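PDB 6JAV: group II chitinase from Ostrinia furnacalis, which probably hydrolyses internal glycosidic bonds of chitin, this chain being one glycoside hydrolase family 18 catalytic domain of a longer protein, here holding a synthetic inhibitor. Local coordinates for residues I193-H201 with Y224-W234; V245-Q253 with S321-V332. All coordinates share one frame; numbering follows the deposited sequence.

Interaction 1. Residues I193-H201 with Y224-W234; sequences IAVMTYDYH and YFNANYTIHYW. With NAG (2-acetamido-2-deoxy-beta-D-glucopyranose), chain C.
Y200 and T230 come from opposite directions: the phenol OH donates to T230 OG1 over 2.7 Å, with OG1 lying in the plane of the ring at its edge. One ring face carries the turn into helix 227-236, N226 CA standing 3.9 Å above the plane near the rim, while Y200 CD1 rests 3.8 Å from F225 CB. Nearer the strand, the side chains of V195 and T230 slide past each other in opposite directions, V195 CG1 coming to 3.5 Å from T230 CG2. With V195 CG1 anti to the backbone N (chi1 -174°), both valine methyls reach the W234 indole. V195 CG2 makes a CH-pi contact over the five-membered ring, 4.2 Å from its centroid and 13° off the normal. T197 turns its methyl to the helix, where CG2 touches A227 CB at 4.0 Å, and sends OG1 to G247 O instead. The second shell fixes these groups: T230 OG1 hands its own proton to P172 O, and W234 NE1 bonds to S171 O. N226 caps the helix, its OD1 accepting from Y229 N at 2.9 Å. A water joins H201 NE2 to F225 O, and D205 holds the other nitrogen of that imidazole. On the far side of the helix N228 ND2 is covalently linked to N-acetylglucosamine C1 (1.4 Å), and the sugar's C6 lies over a face of H232. Strand 193-195 and helix 227-234 run nearly antiparallel, at 156°, the usual packing of a barrel strand against the helix that follows it in the TIM barrel of family 18 chitinases.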
loop_
_atom_site.group_PDB
_atom_site.type_symbol
_atom_site.label_atom_id
_atom_site.label_comp_id
_atom_site.label_asym_id
_atom_site.label_seq_id
_atom_site.Cartn_x
_atom_site.Cartn_y
_atom_site.Cartn_z
ATOM N N ILE A 193 6.828 -8.811 -4.243
ATOM C CA ILE A 193 6.179 -7.753 -4.992
ATOM C C ILE A 193 4.869 -7.470 -4.259
ATOM O O ILE A 193 4.006 -8.348 -4.155
ATOM C CB ILE A 193 5.941 -8.207 -6.435
ATOM C CG1 ILE A 193 7.314 -8.456 -7.094
ATOM C CG2 ILE A 193 5.162 -7.178 -7.184
ATOM C CD1 ILE A 193 7.208 -9.098 -8.493
ATOM N N ALA A 194 4.748 -6.262 -3.690
ATOM C CA ALA A 194 3.550 -5.875 -2.949
ATOM C C ALA A 194 2.626 -5.197 -3.957
ATOM O O ALA A 194 2.842 -4.042 -4.352
ATOM C CB ALA A 194 3.921 -4.973 -1.769
ATOM N N VAL A 195 1.606 -5.924 -4.399
ATOM C CA VAL A 195 0.699 -5.369 -5.393
ATOM C C VAL A 195 -0.311 -4.467 -4.683
ATOM O O VAL A 195 -1.018 -4.899 -3.761
ATOM C CB VAL A 195 -0.002 -6.465 -6.201
ATOM C CG1 VAL A 195 -0.818 -5.820 -7.328
ATOM C CG2 VAL A 195 1.033 -7.437 -6.798
ATOM N N MET A 196 -0.379 -3.208 -5.110
ATOM C CA MET A 196 -1.234 -2.220 -4.447
ATOM C C MET A 196 -2.656 -2.333 -5.004
ATOM O O MET A 196 -3.134 -1.460 -5.741
ATOM C CB MET A 196 -0.653 -0.829 -4.614
ATOM C CG MET A 196 0.655 -0.724 -3.847
ATOM S SD MET A 196 1.313 0.940 -3.799
ATOM C CE MET A 196 1.861 0.848 -5.326
ATOM N N THR A 197 -3.330 -3.428 -4.597
ATOM C CA THR A 197 -4.699 -3.776 -5.020
ATOM C C THR A 197 -5.721 -2.902 -4.297
ATOM O O THR A 197 -6.621 -3.389 -3.588
ATOM C CB THR A 197 -4.971 -5.276 -4.832
ATOM O OG1 THR A 197 -4.317 -5.735 -3.636
ATOM C CG2 THR A 197 -4.404 -6.093 -6.003
ATOM N N TYR A 198 -5.597 -1.596 -4.487
ATOM C CA TYR A 198 -6.499 -0.615 -3.907
ATOM C C TYR A 198 -6.335 0.678 -4.682
ATOM O O TYR A 198 -5.512 0.788 -5.597
ATOM C CB TYR A 198 -6.264 -0.428 -2.389
ATOM C CG TYR A 198 -4.803 -0.303 -1.961
ATOM C CD1 TYR A 198 -4.064 0.819 -2.265
ATOM C CD2 TYR A 198 -4.178 -1.337 -1.265
ATOM C CE1 TYR A 198 -2.716 0.921 -1.867
ATOM C CE2 TYR A 198 -2.837 -1.233 -0.859
ATOM C CZ TYR A 198 -2.136 -0.111 -1.163
ATOM O OH TYR A 198 -0.816 -0.007 -0.765
ATOM N N ASP A 199 -7.148 1.666 -4.316
ATOM C CA ASP A 199 -7.259 2.915 -5.080
ATOM C C ASP A 199 -7.680 2.662 -6.528
ATOM O O ASP A 199 -7.304 3.419 -7.425
ATOM C CB ASP A 199 -5.985 3.766 -5.012
ATOM C CG ASP A 199 -5.740 4.325 -3.631
ATOM O OD1 ASP A 199 -6.666 4.282 -2.784
ATOM O OD2 ASP A 199 -4.599 4.773 -3.384
ATOM N N TYR A 200 -8.496 1.627 -6.755
ATOM C CA TYR A 200 -9.047 1.436 -8.094
ATOM C C TYR A 200 -10.026 2.537 -8.446
ATOM O O TYR A 200 -10.224 2.824 -9.632
ATOM C CB TYR A 200 -9.788 0.116 -8.154
ATOM C CG TYR A 200 -8.907 -1.106 -8.206
ATOM C CD1 TYR A 200 -8.328 -1.536 -9.409
ATOM C CD2 TYR A 200 -8.668 -1.852 -7.053
ATOM C CE1 TYR A 200 -7.553 -2.668 -9.455
ATOM C CE2 TYR A 200 -7.899 -3.002 -7.087
ATOM C CZ TYR A 200 -7.338 -3.410 -8.298
ATOM O OH TYR A 200 -6.584 -4.554 -8.296
ATOM N N HIS A 201 -10.634 3.165 -7.438
ATOM C CA HIS A 201 -11.642 4.209 -7.621
ATOM C C HIS A 201 -11.452 5.262 -6.546
ATOM O O HIS A 201 -10.942 4.971 -5.458
ATOM C CB HIS A 201 -13.058 3.617 -7.554
ATOM C CG HIS A 201 -13.320 2.649 -8.665
ATOM N ND1 HIS A 201 -13.363 3.051 -9.987
ATOM C CD2 HIS A 201 -13.468 1.306 -8.666
ATOM C CE1 HIS A 201 -13.548 1.986 -10.752
ATOM N NE2 HIS A 201 -13.625 0.918 -9.978
ATOM N N TYR A 224 -10.991 -4.967 -15.775
ATOM C CA TYR A 224 -9.687 -5.140 -15.141
ATOM C C TYR A 224 -9.469 -4.367 -13.848
ATOM O O TYR A 224 -8.426 -4.570 -13.214
ATOM C CB TYR A 224 -8.530 -4.902 -16.119
ATOM C CG TYR A 224 -8.620 -3.671 -16.950
ATOM C CD1 TYR A 224 -8.271 -2.434 -16.436
ATOM C CD2 TYR A 224 -8.987 -3.754 -18.287
ATOM C CE1 TYR A 224 -8.339 -1.289 -17.221
ATOM C CE2 TYR A 224 -9.060 -2.631 -19.075
ATOM C CZ TYR A 224 -8.742 -1.396 -18.536
ATOM O OH TYR A 224 -8.814 -0.263 -19.315
ATOM N N PHE A 225 -10.412 -3.535 -13.410
ATOM C CA PHE A 225 -10.231 -2.789 -12.158
ATOM C C PHE A 225 -10.773 -3.570 -10.961
ATOM O O PHE A 225 -11.694 -3.143 -10.256
ATOM C CB PHE A 225 -10.860 -1.402 -12.268
ATOM C CG PHE A 225 -9.998 -0.409 -12.975
ATOM C CD1 PHE A 225 -8.774 -0.789 -13.511
ATOM C CD2 PHE A 225 -10.390 0.913 -13.089
ATOM C CE1 PHE A 225 -7.970 0.133 -14.169
ATOM C CE2 PHE A 225 -9.593 1.838 -13.745
ATOM C CZ PHE A 225 -8.388 1.452 -14.286
ATOM N N ASN A 226 -10.163 -4.725 -10.710
ATOM C CA ASN A 226 -10.476 -5.505 -9.514
ATOM C C ASN A 226 -9.269 -6.360 -9.160
ATOM O O ASN A 226 -8.435 -6.661 -10.018
ATOM C CB ASN A 226 -11.743 -6.347 -9.715
ATOM C CG ASN A 226 -11.628 -7.288 -10.906
ATOM O OD1 ASN A 226 -11.097 -8.393 -10.788
ATOM N ND2 ASN A 226 -12.128 -6.845 -12.055
ATOM N N ALA A 227 -9.184 -6.744 -7.879
ATOM C CA ALA A 227 -7.989 -7.427 -7.387
ATOM C C ALA A 227 -7.798 -8.785 -8.046
ATOM O O ALA A 227 -6.667 -9.201 -8.309
ATOM C CB ALA A 227 -8.062 -7.582 -5.869
ATOM N N ASN A 228 -8.897 -9.488 -8.331
ATOM C CA ASN A 228 -8.788 -10.801 -8.961
ATOM C C ASN A 228 -8.116 -10.705 -10.332
ATOM O O ASN A 228 -7.196 -11.480 -10.649
ATOM C CB ASN A 228 -10.185 -11.421 -9.090
ATOM C CG ASN A 228 -10.135 -12.745 -9.763
ATOM O OD1 ASN A 228 -9.426 -13.634 -9.339
ATOM N ND2 ASN A 228 -10.888 -12.875 -10.845
ATOM N N TYR A 229 -8.537 -9.739 -11.153
ATOM C CA TYR A 229 -7.877 -9.555 -12.444
ATOM C C TYR A 229 -6.407 -9.183 -12.250
ATOM O O TYR A 229 -5.513 -9.754 -12.887
ATOM C CB TYR A 229 -8.581 -8.469 -13.268
ATOM C CG TYR A 229 -7.925 -8.307 -14.619
ATOM C CD1 TYR A 229 -6.800 -7.504 -14.790
ATOM C CD2 TYR A 229 -8.408 -9.007 -15.714
ATOM C CE1 TYR A 229 -6.168 -7.405 -16.030
ATOM C CE2 TYR A 229 -7.785 -8.908 -16.942
ATOM C CZ TYR A 229 -6.676 -8.101 -17.087
ATOM O OH TYR A 229 -6.050 -7.997 -18.321
ATOM N N THR A 230 -6.148 -8.207 -11.378
ATOM C CA THR A 230 -4.786 -7.713 -11.185
ATOM C C THR A 230 -3.834 -8.825 -10.761
ATOM O O THR A 230 -2.709 -8.920 -11.269
ATOM C CB THR A 230 -4.826 -6.630 -10.109
ATOM O OG1 THR A 230 -5.524 -5.485 -10.604
ATOM C CG2 THR A 230 -3.406 -6.236 -9.701
ATOM N N ILE A 231 -4.225 -9.616 -9.767
ATOM C CA ILE A 231 -3.326 -10.646 -9.260
ATOM C C ILE A 231 -3.074 -11.705 -10.325
ATOM O O ILE A 231 -1.929 -12.127 -10.551
ATOM C CB ILE A 231 -3.888 -11.233 -7.946
ATOM C CG1 ILE A 231 -3.936 -10.168 -6.833
ATOM C CG2 ILE A 231 -3.094 -12.481 -7.535
ATOM C CD1 ILE A 231 -2.577 -9.629 -6.441
ATOM N N HIS A 232 -4.130 -12.112 -11.035
ATOM C CA HIS A 232 -3.910 -13.087 -12.096
ATOM C C HIS A 232 -3.077 -12.502 -13.227
ATOM O O HIS A 232 -2.302 -13.230 -13.855
ATOM C CB HIS A 232 -5.260 -13.568 -12.614
ATOM C CG HIS A 232 -5.877 -14.642 -11.778
ATOM N ND1 HIS A 232 -6.883 -14.406 -10.864
ATOM C CD2 HIS A 232 -5.635 -15.975 -11.732
ATOM C CE1 HIS A 232 -7.224 -15.544 -10.280
ATOM N NE2 HIS A 232 -6.489 -16.514 -10.796
ATOM N N TYR A 233 -3.177 -11.197 -13.468
ATOM C CA TYR A 233 -2.401 -10.574 -14.529
ATOM C C TYR A 233 -0.917 -10.525 -14.179
ATOM O O TYR A 233 -0.066 -10.833 -15.020
ATOM C CB TYR A 233 -2.946 -9.181 -14.811
ATOM C CG TYR A 233 -2.472 -8.624 -16.130
ATOM C CD1 TYR A 233 -2.800 -9.260 -17.315
ATOM C CD2 TYR A 233 -1.709 -7.483 -16.195
ATOM C CE1 TYR A 233 -2.365 -8.765 -18.532
ATOM C CE2 TYR A 233 -1.274 -6.968 -17.421
ATOM C CZ TYR A 233 -1.605 -7.625 -18.573
ATOM O OH TYR A 233 -1.184 -7.114 -19.792
ATOM N N TRP A 234 -0.572 -10.162 -12.930
ATOM C CA TRP A 234 0.832 -10.263 -12.517
ATOM C C TRP A 234 1.373 -11.675 -12.725
ATOM O O TRP A 234 2.511 -11.850 -13.183
ATOM C CB TRP A 234 1.015 -9.768 -11.060
ATOM C CG TRP A 234 1.177 -8.289 -10.998
ATOM C CD1 TRP A 234 0.207 -7.354 -10.797
ATOM C CD2 TRP A 234 2.407 -7.569 -11.141
ATOM N NE1 TRP A 234 0.753 -6.074 -10.838
ATOM C CE2 TRP A 234 2.102 -6.190 -11.062
ATOM C CE3 TRP A 234 3.738 -7.965 -11.379
ATOM C CZ2 TRP A 234 3.080 -5.194 -11.206
ATOM C CZ3 TRP A 234 4.717 -6.978 -11.494
ATOM C CH2 TRP A 234 4.378 -5.599 -11.405
HETATM C C1 NAG C . -10.845 -14.087 -11.618
HETATM C C2 NAG C . -12.216 -14.438 -12.176
HETATM C C3 NAG C . -12.099 -15.573 -13.201
HETATM C C4 NAG C . -11.053 -15.233 -14.260
HETATM C C5 NAG C . -9.731 -14.860 -13.604
HETATM C C6 NAG C . -8.669 -14.416 -14.593
HETATM C C7 NAG C . -14.326 -14.218 -10.925
HETATM C C8 NAG C . -14.732 -13.210 -11.950
HETATM N N2 NAG C . -13.128 -14.794 -11.100
HETATM O O3 NAG C . -13.360 -15.732 -13.840
HETATM O O4 NAG C . -10.850 -16.323 -15.153
HETATM O O5 NAG C . -9.951 -13.775 -12.691
HETATM O O6 NAG C . -8.870 -13.098 -15.096
HETATM O O7 NAG C . -15.062 -14.522 -9.997
HETATM O O HOH W 1 -13.942 -1.626 -10.750
#

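Interaction 2. Residues V245-Q253 with S321-V332; sequences VMGMPMYGQ and SFDDVEIIKKKV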
loop_
_atom_site.group_PDB
_atom_site.type_symbol
_atom_site.label_atom_id
_atom_site.label_comp_id
_atom_site.label_asym_id
_atom_site.label_seq_id
_atom_site.Cartn_x
_atom_site.Cartn_y
_atom_site.Cartn_z
ATOM N N VAL A 245 2.526 -10.454 -2.663
ATOM C CA VAL A 245 1.720 -10.160 -1.479
ATOM C C VAL A 245 0.639 -9.173 -1.908
ATOM O O VAL A 245 0.924 -8.178 -2.598
ATOM C CB VAL A 245 2.548 -9.657 -0.268
ATOM C CG1 VAL A 245 3.576 -10.723 0.135
ATOM C CG2 VAL A 245 3.246 -8.365 -0.533
ATOM N N MET A 246 -0.604 -9.465 -1.531
ATOM C CA MET A 246 -1.759 -8.698 -1.980
ATOM C C MET A 246 -2.077 -7.570 -1.005
ATOM O O MET A 246 -2.371 -7.825 0.171
ATOM C CB MET A 246 -2.977 -9.601 -2.122
ATOM C CG MET A 246 -4.162 -8.816 -2.671
ATOM S SD MET A 246 -5.480 -9.969 -3.126
ATOM C CE MET A 246 -6.298 -9.995 -1.576
ATOM N N GLY A 247 -2.107 -6.346 -1.522
ATOM C CA GLY A 247 -2.416 -5.195 -0.675
ATOM C C GLY A 247 -3.884 -5.124 -0.279
ATOM O O GLY A 247 -4.794 -5.403 -1.069
ATOM N N MET A 248 -4.111 -4.665 0.953
ATOM C CA MET A 248 -5.442 -4.430 1.472
ATOM C C MET A 248 -5.475 -3.068 2.163
ATOM O O MET A 248 -4.558 -2.738 2.952
ATOM C CB MET A 248 -5.836 -5.570 2.411
ATOM C CG MET A 248 -6.159 -6.962 1.669
ATOM S SD MET A 248 -6.166 -8.274 2.874
ATOM C CE MET A 248 -4.416 -8.539 3.051
ATOM N N PRO A 249 -6.470 -2.236 1.862
ATOM C CA PRO A 249 -6.535 -0.870 2.423
ATOM C C PRO A 249 -7.166 -0.844 3.811
ATOM O O PRO A 249 -8.226 -1.436 4.050
ATOM C CB PRO A 249 -7.422 -0.118 1.418
ATOM C CG PRO A 249 -8.381 -1.189 0.922
ATOM C CD PRO A 249 -7.577 -2.509 0.914
ATOM N N MET A 250 -6.513 -0.126 4.725
ATOM C CA MET A 250 -7.048 0.153 6.053
ATOM C C MET A 250 -7.765 1.492 6.094
ATOM O O MET A 250 -7.790 2.163 7.145
ATOM C CB MET A 250 -5.904 0.160 7.084
ATOM C CG MET A 250 -5.001 -1.113 7.061
ATOM S SD MET A 250 -5.720 -2.609 7.748
ATOM C CE MET A 250 -6.414 -3.375 6.269
ATOM N N TYR A 251 -8.252 1.948 4.948
ATOM C CA TYR A 251 -8.851 3.262 4.793
ATOM C C TYR A 251 -9.881 3.180 3.674
ATOM O O TYR A 251 -9.987 2.175 2.955
ATOM C CB TYR A 251 -7.772 4.315 4.432
ATOM C CG TYR A 251 -7.162 4.032 3.068
ATOM C CD1 TYR A 251 -6.103 3.141 2.937
ATOM C CD2 TYR A 251 -7.682 4.631 1.920
ATOM C CE1 TYR A 251 -5.563 2.839 1.681
ATOM C CE2 TYR A 251 -7.182 4.325 0.664
ATOM C CZ TYR A 251 -6.112 3.429 0.569
ATOM O OH TYR A 251 -5.573 3.132 -0.666
ATOM N N GLY A 252 -10.623 4.271 3.520
ATOM C CA GLY A 252 -11.581 4.375 2.447
ATOM C C GLY A 252 -11.349 5.601 1.591
ATOM O O GLY A 252 -10.687 6.562 1.987
ATOM N N GLN A 253 -11.899 5.536 0.372
ATOM C CA GLN A 253 -11.977 6.686 -0.512
ATOM C C GLN A 253 -13.330 7.354 -0.322
ATOM O O GLN A 253 -14.378 6.685 -0.351
ATOM C CB GLN A 253 -11.801 6.266 -1.972
ATOM C CG GLN A 253 -10.364 5.853 -2.311
ATOM C CD GLN A 253 -9.408 7.028 -2.497
ATOM O OE1 GLN A 253 -9.819 8.185 -2.691
ATOM N NE2 GLN A 253 -8.104 6.736 -2.457
ATOM N N SER A 321 -16.186 4.409 0.442
ATOM C CA SER A 321 -16.080 2.968 0.230
ATOM C C SER A 321 -14.816 2.458 0.903
ATOM O O SER A 321 -13.804 3.165 0.940
ATOM C CB SER A 321 -16.059 2.624 -1.265
ATOM O OG SER A 321 -14.979 3.258 -1.918
ATOM N N PHE A 322 -14.877 1.238 1.436
ATOM C CA PHE A 322 -13.836 0.758 2.344
ATOM C C PHE A 322 -13.974 -0.747 2.529
ATOM O O PHE A 322 -14.930 -1.376 2.061
ATOM C CB PHE A 322 -13.917 1.498 3.699
ATOM C CG PHE A 322 -15.161 1.189 4.478
ATOM C CD1 PHE A 322 -16.371 1.800 4.137
ATOM C CD2 PHE A 322 -15.156 0.259 5.507
ATOM C CE1 PHE A 322 -17.549 1.504 4.843
ATOM C CE2 PHE A 322 -16.350 -0.030 6.231
ATOM C CZ PHE A 322 -17.532 0.596 5.864
ATOM N N ASP A 323 -12.994 -1.334 3.213
ATOM C CA ASP A 323 -13.044 -2.753 3.544
ATOM C C ASP A 323 -13.401 -2.952 5.016
ATOM O O ASP A 323 -12.839 -2.291 5.902
ATOM C CB ASP A 323 -11.687 -3.419 3.263
ATOM C CG ASP A 323 -11.483 -3.769 1.789
ATOM O OD1 ASP A 323 -12.338 -3.419 0.941
ATOM O OD2 ASP A 323 -10.432 -4.405 1.488
ATOM N N ASP A 324 -14.333 -3.872 5.269
ATOM C CA ASP A 324 -14.674 -4.314 6.609
ATOM C C ASP A 324 -14.071 -5.691 6.899
ATOM O O ASP A 324 -13.427 -6.314 6.052
ATOM C CB ASP A 324 -16.192 -4.265 6.833
ATOM C CG ASP A 324 -16.985 -5.231 5.935
ATOM O OD1 ASP A 324 -16.445 -5.912 5.043
ATOM O OD2 ASP A 324 -18.225 -5.283 6.115
ATOM N N VAL A 325 -14.269 -6.177 8.126
ATOM C CA VAL A 325 -13.732 -7.482 8.509
ATOM C C VAL A 325 -14.255 -8.574 7.588
ATOM O O VAL A 325 -13.514 -9.489 7.211
ATOM C CB VAL A 325 -14.039 -7.774 9.996
ATOM C CG1 VAL A 325 -13.823 -9.229 10.312
ATOM C CG2 VAL A 325 -13.203 -6.854 10.873
ATOM N N GLU A 326 -15.535 -8.505 7.208
ATOM C CA GLU A 326 -16.099 -9.559 6.368
ATOM C C GLU A 326 -15.355 -9.673 5.033
ATOM O O GLU A 326 -14.937 -10.773 4.630
ATOM C CB GLU A 326 -17.591 -9.307 6.145
ATOM C CG GLU A 326 -18.271 -10.459 5.433
ATOM C CD GLU A 326 -19.694 -10.140 5.012
ATOM O OE1 GLU A 326 -20.607 -10.895 5.407
ATOM O OE2 GLU A 326 -19.891 -9.149 4.273
ATOM N N ILE A 327 -15.187 -8.552 4.321
ATOM C CA ILE A 327 -14.519 -8.645 3.022
ATOM C C ILE A 327 -13.038 -8.974 3.183
ATOM O O ILE A 327 -12.453 -9.645 2.322
ATOM C CB ILE A 327 -14.758 -7.403 2.144
ATOM C CG1 ILE A 327 -14.522 -7.708 0.653
ATOM C CG2 ILE A 327 -13.852 -6.243 2.576
ATOM C CD1 ILE A 327 -15.549 -8.673 0.053
ATOM N N ILE A 328 -12.417 -8.536 4.282
ATOM C CA ILE A 328 -11.022 -8.885 4.535
ATOM C C ILE A 328 -10.870 -10.396 4.646
ATOM O O ILE A 328 -9.932 -10.987 4.074
ATOM C CB ILE A 328 -10.532 -8.144 5.792
ATOM C CG1 ILE A 328 -10.368 -6.638 5.516
ATOM C CG2 ILE A 328 -9.265 -8.789 6.327
ATOM C CD1 ILE A 328 -9.233 -6.229 4.587
ATOM N N LYS A 329 -11.776 -11.059 5.376
ATOM C CA LYS A 329 -11.698 -12.510 5.463
ATOM C C LYS A 329 -11.834 -13.152 4.089
ATOM O O LYS A 329 -11.118 -14.117 3.769
ATOM C CB LYS A 329 -12.754 -13.065 6.423
ATOM C CG LYS A 329 -12.495 -12.713 7.878
ATOM C CD LYS A 329 -13.803 -12.724 8.649
ATOM C CE LYS A 329 -13.606 -13.007 10.127
ATOM N NZ LYS A 329 -14.873 -13.512 10.751
ATOM N N LYS A 330 -12.731 -12.623 3.251
ATOM C CA LYS A 330 -12.870 -13.143 1.891
ATOM C C LYS A 330 -11.573 -12.943 1.098
ATOM O O LYS A 330 -11.103 -13.851 0.394
ATOM C CB LYS A 330 -14.043 -12.445 1.207
ATOM C CG LYS A 330 -14.343 -12.900 -0.201
ATOM C CD LYS A 330 -15.324 -14.050 -0.216
ATOM C CE LYS A 330 -15.666 -14.469 -1.639
ATOM N NZ LYS A 330 -16.549 -13.510 -2.338
ATOM N N LYS A 331 -10.990 -11.749 1.194
ATOM C CA LYS A 331 -9.744 -11.472 0.498
ATOM C C LYS A 331 -8.608 -12.376 0.970
ATOM O O LYS A 331 -7.797 -12.833 0.150
ATOM C CB LYS A 331 -9.370 -9.994 0.643
ATOM C CG LYS A 331 -10.245 -9.076 -0.163
ATOM C CD LYS A 331 -9.818 -7.627 -0.016
ATOM C CE LYS A 331 -10.612 -6.735 -0.959
ATOM N NZ LYS A 331 -10.124 -5.328 -0.954
ATOM N N VAL A 332 -8.512 -12.641 2.276
ATOM C CA VAL A 332 -7.452 -13.527 2.768
ATOM C C VAL A 332 -7.691 -14.972 2.331
ATOM O O VAL A 332 -6.743 -15.699 2.025
ATOM C CB VAL A 332 -7.233 -13.362 4.285
ATOM C CG1 VAL A 332 -6.170 -14.316 4.777
ATOM C CG2 VAL A 332 -6.825 -11.908 4.608
HETATM O O HOH W 2 -7.410 -5.358 -1.836
HETATM O O HOH W 3 -10.859 -0.305 5.015
#
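The D323 carboxylate is the flat group that meets the strand: P249 CG lies over one of its faces, about 3.9 Å above the plane, and D323 OD2 is 3.5 Å from P249 CD. K331 NZ lies close to that plane and forms a salt bridge to D323 OD2 at 2.6 Å on the syn lone pair. The F322 ring turns away to I290 and I294 of helix 287-296, and the Y251 ring stacks on F284. This is the TIM-barrel pairing of strand 244-257 with helix 325-337, in which 245-249 and 325-332 run antiparallel at 174°; the chain between them builds the extra domain that family 18 chitinases insert at this point. Methionines fill the gap between strand and helix. M248 SD touches I328 CD1 and V332 CG2, each at 4.1 Å, while its CG passes alongside K331 CD. M246 enters across the lysine, its CE 3.8 Å from K331 CB. The K331 chain, extended beyond CG, carries the ammonium to the level of P249 and D323, where A212 O is a further acceptor. Farther along, Q253 and S321 form an antiparallel hydrogen-bonded pair, in which the bond from S321 N to Q253 O is the straighter (161°) and that from Q253 N to S321 O is weak. D324 caps the helix, its OD1 accepting from I327 N. A water completes the grip on the lysine, accepting from K331 NZ at 2.9 Å and donating to G247 O at 2.7 Å.

In the fold
Strands 192-195 and 244-257 are parallel neighbours in the barrel, with helix 227-236 as the crossover between them, and the centres of interactions 1 and 2 lie about 12 Å apart. Two short polar contacts join them: T197 OG1 to G247 O and D199 OD1 to Y251 OH, both 2.6 Å and probably hydrogen bonds. G247 O thus links the threonine of interaction 1 to the water held by the lysine of interaction 2. D199 also takes a hydrogen bond from Q253 NE2 and touches the bound inhibitor, consistent with residues 245-253 positioning a pocket residue supplied by 193-201. The side chains of F225 and Q253 lie about 7 Å and 6 Å from the same inhibitor.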